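Local coordinates for protein methane monooxygenase hydroxylase, MmoD (Methylosinus sporium, PDB 6D7K) that probably binds the hydroxylase of soluble methane monooxygenase as a small regulatory partner, at residues H[17-22]-H[53-58]; H[36-41]-H[63-68]. One frame throughout, in Å; residues are numbered along the deposited sequence.

Interaction 1. Residues H[17-22]-H[53-58]; sequences ILIHSD and LSFDSS
The Phe55 ring meets two isoleucine methyls obliquely, neither squarely over a face nor at an edge. Both touch the ring at CE1 but come from opposite sides of its plane: CE1 of Phe55 lies 3.3 Å from CG2 of Ile19 and 3.6 Å from CG2 of Ile17. The other flat group, the His20 imidazole, has Asp22 at its edge: NE2 donates to OD2 over 2.9 Å, nearly straight (163°) and in the ring plane, though the acceptor is met from above the carboxylate plane. Asp22 OD2 also pairs with Lys70.

Because Phe55 CG stands anti to the backbone N (chi1 -176°), the ring swings toward the strand, and its far atoms CE1 and CZ do the touching. Ile19 uses both branches, CG2 against Phe55 and CD1 at 3.9 Å from Ser58 O, as suits a beta-branched strand residue. Cutting Ile19 back to an alanine removes both, which is likely to open a gap beside Phe55 CE1 and leave the ring held on this strand by Ile17 alone.

Ser54 is the N-cap of helix 55-74: its OG accepts from Ser57 N (3.1 Å), and a weak return bond, Ser54 N to Ser57 OG, completes a capping box. The contact joins outermost strand 17-21 to the helix's first turn across strand 25-31, where the Ser58 and Thr29 hydroxyls hydrogen-bond and a classic bulge sets Ile19 and His20 opposite Ala27.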
# COMPACT_ATOMS: atom_id res chain seq x y z
N ILE H 17 -14.42 -26.90 11.28
CA ILE H 17 -14.84 -27.21 12.64
C ILE H 17 -14.60 -25.98 13.49
O ILE H 17 -13.53 -25.37 13.40
CB ILE H 17 -14.06 -28.43 13.19
CG1 ILE H 17 -14.41 -29.69 12.41
CG2 ILE H 17 -14.28 -28.62 14.70
CD1 ILE H 17 -15.73 -30.28 12.78
N LEU H 18 -15.58 -25.61 14.31
CA LEU H 18 -15.45 -24.45 15.19
C LEU H 18 -14.73 -24.85 16.48
O LEU H 18 -15.26 -25.65 17.26
CB LEU H 18 -16.82 -23.88 15.52
CG LEU H 18 -16.74 -22.75 16.54
CD1 LEU H 18 -16.32 -21.48 15.83
CD2 LEU H 18 -18.06 -22.57 17.22
N ILE H 19 -13.55 -24.28 16.73
CA ILE H 19 -12.77 -24.65 17.90
C ILE H 19 -12.73 -23.57 18.98
O ILE H 19 -12.32 -23.87 20.11
CB ILE H 19 -11.33 -25.09 17.51
CG1 ILE H 19 -10.59 -23.99 16.74
CG2 ILE H 19 -11.35 -26.38 16.72
CD1 ILE H 19 -9.08 -24.25 16.61
N HIS H 20 -13.15 -22.34 18.69
CA HIS H 20 -13.25 -21.32 19.72
C HIS H 20 -14.38 -20.36 19.39
O HIS H 20 -14.58 -20.00 18.23
CB HIS H 20 -11.95 -20.52 19.87
CG HIS H 20 -11.92 -19.64 21.07
ND1 HIS H 20 -11.43 -20.07 22.29
CD2 HIS H 20 -12.32 -18.36 21.25
CE1 HIS H 20 -11.54 -19.09 23.17
NE2 HIS H 20 -12.07 -18.04 22.56
N SER H 21 -15.12 -19.96 20.42
CA SER H 21 -16.23 -19.03 20.26
C SER H 21 -16.46 -18.36 21.59
O SER H 21 -16.80 -19.03 22.56
CB SER H 21 -17.49 -19.73 19.79
OG SER H 21 -18.37 -18.78 19.23
N ASP H 22 -16.25 -17.05 21.64
CA ASP H 22 -16.64 -16.27 22.80
C ASP H 22 -17.21 -14.95 22.29
O ASP H 22 -17.50 -14.80 21.09
CB ASP H 22 -15.46 -16.13 23.78
CG ASP H 22 -14.30 -15.34 23.21
OD1 ASP H 22 -14.50 -14.50 22.31
OD2 ASP H 22 -13.17 -15.56 23.69
N LEU H 53 -0.15 -29.52 12.73
CA LEU H 53 -0.07 -30.92 12.32
C LEU H 53 -1.36 -31.70 12.56
O LEU H 53 -1.56 -32.74 11.93
CB LEU H 53 1.08 -31.63 13.04
CG LEU H 53 2.51 -31.09 12.91
CD1 LEU H 53 3.49 -31.94 13.68
CD2 LEU H 53 2.94 -30.96 11.44
N SER H 54 -2.24 -31.22 13.44
CA SER H 54 -3.39 -32.01 13.84
C SER H 54 -4.46 -31.11 14.43
O SER H 54 -4.17 -29.99 14.87
CB SER H 54 -3.00 -33.07 14.87
OG SER H 54 -2.91 -32.47 16.14
N PHE H 55 -5.70 -31.62 14.47
CA PHE H 55 -6.75 -30.93 15.21
C PHE H 55 -6.25 -30.55 16.60
O PHE H 55 -6.39 -29.39 17.02
CB PHE H 55 -8.00 -31.81 15.32
CG PHE H 55 -9.18 -31.13 15.99
CD1 PHE H 55 -9.99 -30.25 15.28
CD2 PHE H 55 -9.48 -31.38 17.34
CE1 PHE H 55 -11.08 -29.61 15.89
CE2 PHE H 55 -10.57 -30.75 17.96
CZ PHE H 55 -11.36 -29.87 17.24
N ASP H 56 -5.62 -31.49 17.30
CA ASP H 56 -5.20 -31.24 18.68
C ASP H 56 -4.31 -30.00 18.76
O ASP H 56 -4.52 -29.14 19.63
CB ASP H 56 -4.44 -32.44 19.25
CG ASP H 56 -5.18 -33.77 19.09
OD1 ASP H 56 -5.56 -34.15 17.95
OD2 ASP H 56 -5.33 -34.46 20.12
N SER H 57 -3.28 -29.91 17.89
CA SER H 57 -2.35 -28.78 17.94
C SER H 57 -2.93 -27.51 17.32
O SER H 57 -2.46 -26.42 17.63
CB SER H 57 -1.01 -29.16 17.28
OG SER H 57 -1.17 -29.84 16.04
N SER H 58 -3.93 -27.64 16.44
CA SER H 58 -4.73 -26.49 16.05
C SER H 58 -5.30 -25.79 17.27
O SER H 58 -5.23 -24.56 17.39
CB SER H 58 -5.86 -26.93 15.14
OG SER H 58 -5.38 -27.30 13.86

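Interaction 2. Residues H[36-41]-H[63-68]; sequences WRWEIL and AHVLSH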
# COMPACT_ATOMS: atom_id res chain seq x y z
N TRP H 36 -3.47 -29.04 8.79
CA TRP H 36 -4.74 -28.52 9.23
C TRP H 36 -4.63 -27.00 9.18
O TRP H 36 -3.70 -26.47 9.63
CB TRP H 36 -5.10 -28.99 10.63
CG TRP H 36 -5.58 -30.35 10.80
CD1 TRP H 36 -4.87 -31.45 10.73
CD2 TRP H 36 -6.88 -30.76 11.16
NE1 TRP H 36 -5.61 -32.52 10.98
CE2 TRP H 36 -6.87 -32.11 11.25
CE3 TRP H 36 -8.07 -30.09 11.39
CZ2 TRP H 36 -7.98 -32.82 11.57
CZ3 TRP H 36 -9.14 -30.79 11.68
CH2 TRP H 36 -9.10 -32.13 11.78
N ARG H 37 -5.61 -26.33 8.62
CA ARG H 37 -5.60 -24.90 8.49
C ARG H 37 -6.51 -24.21 9.44
O ARG H 37 -7.61 -24.49 9.48
CB ARG H 37 -6.01 -24.52 7.08
CG ARG H 37 -5.31 -23.32 6.54
CD ARG H 37 -6.23 -22.38 5.80
NE ARG H 37 -6.27 -22.70 4.40
CZ ARG H 37 -5.80 -21.93 3.42
NH1 ARG H 37 -5.28 -20.76 3.68
NH2 ARG H 37 -5.85 -22.35 2.19
N TRP H 38 -6.04 -23.25 10.18
CA TRP H 38 -6.93 -22.59 11.12
C TRP H 38 -6.92 -21.09 10.87
O TRP H 38 -5.97 -20.54 10.31
CB TRP H 38 -6.54 -22.92 12.57
CG TRP H 38 -5.07 -22.80 12.93
CD1 TRP H 38 -4.16 -23.83 13.01
CD2 TRP H 38 -4.36 -21.61 13.29
NE1 TRP H 38 -2.93 -23.34 13.40
CE2 TRP H 38 -3.03 -21.99 13.57
CE3 TRP H 38 -4.71 -20.27 13.41
CZ2 TRP H 38 -2.07 -21.07 13.95
CZ3 TRP H 38 -3.75 -19.37 13.79
CH2 TRP H 38 -2.44 -19.77 14.05
N GLU H 39 -8.01 -20.43 11.29
CA GLU H 39 -8.16 -18.98 11.21
C GLU H 39 -8.83 -18.47 12.47
O GLU H 39 -9.62 -19.17 13.11
CB GLU H 39 -8.98 -18.56 10.00
CG GLU H 39 -10.03 -19.56 9.65
CD GLU H 39 -11.01 -19.05 8.62
OE1 GLU H 39 -11.94 -19.82 8.25
OE2 GLU H 39 -10.84 -17.89 8.17
N ILE H 40 -8.53 -17.22 12.81
CA ILE H 40 -9.08 -16.56 13.98
C ILE H 40 -9.81 -15.31 13.51
O ILE H 40 -9.28 -14.55 12.69
CB ILE H 40 -7.98 -16.20 14.99
CG1 ILE H 40 -7.20 -17.45 15.39
CG2 ILE H 40 -8.59 -15.47 16.20
CD1 ILE H 40 -5.99 -17.17 16.28
N LEU H 41 -11.03 -15.09 14.02
CA LEU H 41 -11.81 -13.90 13.68
C LEU H 41 -12.06 -13.09 14.93
O LEU H 41 -12.27 -13.64 16.02
CB LEU H 41 -13.14 -14.23 13.02
CG LEU H 41 -13.14 -14.92 11.66
CD1 LEU H 41 -12.33 -16.17 11.68
CD2 LEU H 41 -14.57 -15.25 11.22
N ALA H 63 -5.04 -21.27 20.91
CA ALA H 63 -5.06 -20.80 22.29
C ALA H 63 -3.86 -19.88 22.58
O ALA H 63 -4.00 -18.87 23.28
CB ALA H 63 -5.11 -21.98 23.26
N HIS H 64 -2.69 -20.21 22.05
CA HIS H 64 -1.54 -19.34 22.25
C HIS H 64 -1.82 -17.96 21.67
O HIS H 64 -1.70 -16.94 22.36
CB HIS H 64 -0.30 -19.94 21.59
CG HIS H 64 0.37 -21.02 22.38
ND1 HIS H 64 0.57 -20.93 23.74
CD2 HIS H 64 0.91 -22.20 22.00
CE1 HIS H 64 1.19 -22.02 24.16
NE2 HIS H 64 1.41 -22.81 23.12
N VAL H 65 -2.19 -17.91 20.39
CA VAL H 65 -2.40 -16.63 19.71
C VAL H 65 -3.49 -15.83 20.38
O VAL H 65 -3.41 -14.59 20.46
CB VAL H 65 -2.75 -16.85 18.23
CG1 VAL H 65 -2.94 -15.51 17.56
CG2 VAL H 65 -1.69 -17.69 17.52
N LEU H 66 -4.55 -16.50 20.86
CA LEU H 66 -5.64 -15.78 21.54
C LEU H 66 -5.18 -15.21 22.88
O LEU H 66 -5.53 -14.08 23.23
CB LEU H 66 -6.85 -16.70 21.73
CG LEU H 66 -7.67 -16.98 20.47
CD1 LEU H 66 -8.87 -17.82 20.79
CD2 LEU H 66 -8.11 -15.71 19.80
N SER H 67 -4.40 -15.97 23.65
CA SER H 67 -3.84 -15.40 24.86
C SER H 67 -3.14 -14.09 24.55
O SER H 67 -3.18 -13.15 25.34
CB SER H 67 -2.89 -16.40 25.52
OG SER H 67 -1.67 -15.78 25.89
N HIS H 68 -2.51 -14.01 23.38
CA HIS H 68 -1.78 -12.81 23.02
C HIS H 68 -2.75 -11.69 22.67
O HIS H 68 -2.65 -10.58 23.20
CB HIS H 68 -0.81 -13.11 21.86
CG HIS H 68 -0.39 -11.91 21.08
ND1 HIS H 68 0.35 -10.88 21.64
CD2 HIS H 68 -0.60 -11.56 19.79
CE1 HIS H 68 0.56 -9.95 20.72
NE2 HIS H 68 -0.00 -10.34 19.59
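Helix-on-sheet packing is the element here: Ile40 and Trp38 of an inner strand of an antiparallel meander meet Val65 and Leu66 of the one long helix that follows it. Strand 36-41 and helix 63-68 run almost parallel, their directions 20° apart and their axes 10.2 Å from each other, which leaves room for a layer of apolar side chains.

Ile40 divides its work between branches. Its CD1 reaches 3.7 Å from Val65 CG1, while its CG2 lies 3.6 Å from Leu66 CD2, the two side chains sliding past each other in opposite directions. With CG1 beside the backbone N (chi1 -56°) and the chain then extended, the delta methyl is carried to Val65 and CG2 is left to Leu66. Val65 uses its other methyl, CG2, against CH2 at the far end of the Trp38 indole, 4.1 Å away and met obliquely. A compact valine fits between isoleucine and indole; the longer leucine reaches the sheet with its tip.

Strand alternation sends Arg37 and Glu39 the other way, where they form salt bridges, Arg37 with Glu49 and Glu39 with Arg16. Flanked by strands 25-31 and 45-52, strand 36-42 lies beneath the helix: Trp38 continues along it to Ala61 and Val62, Leu66 also touches Tyr25, and His64 and His68 hydrogen-bond to a chain of another protein.

How the interactions relate
From the N terminus the chain runs through strand 17-21, then 25-31, 36-42 and 45-52, before turning into helix 55-74. Interaction 1 closes the longer loop, bringing the start of the helix back to the first strand; interaction 2 closes a shorter one, bringing the middle of the helix to the third. Their segments alternate along the sequence, so the two closures cross instead of nesting. With centres about 8 Å apart, the contacts also touch: Trp36 packs on Ser54 and Phe55, and His20 on Leu66. Together they tie the first turn and the middle of a single helix to an outermost and an inner strand of the same sheet.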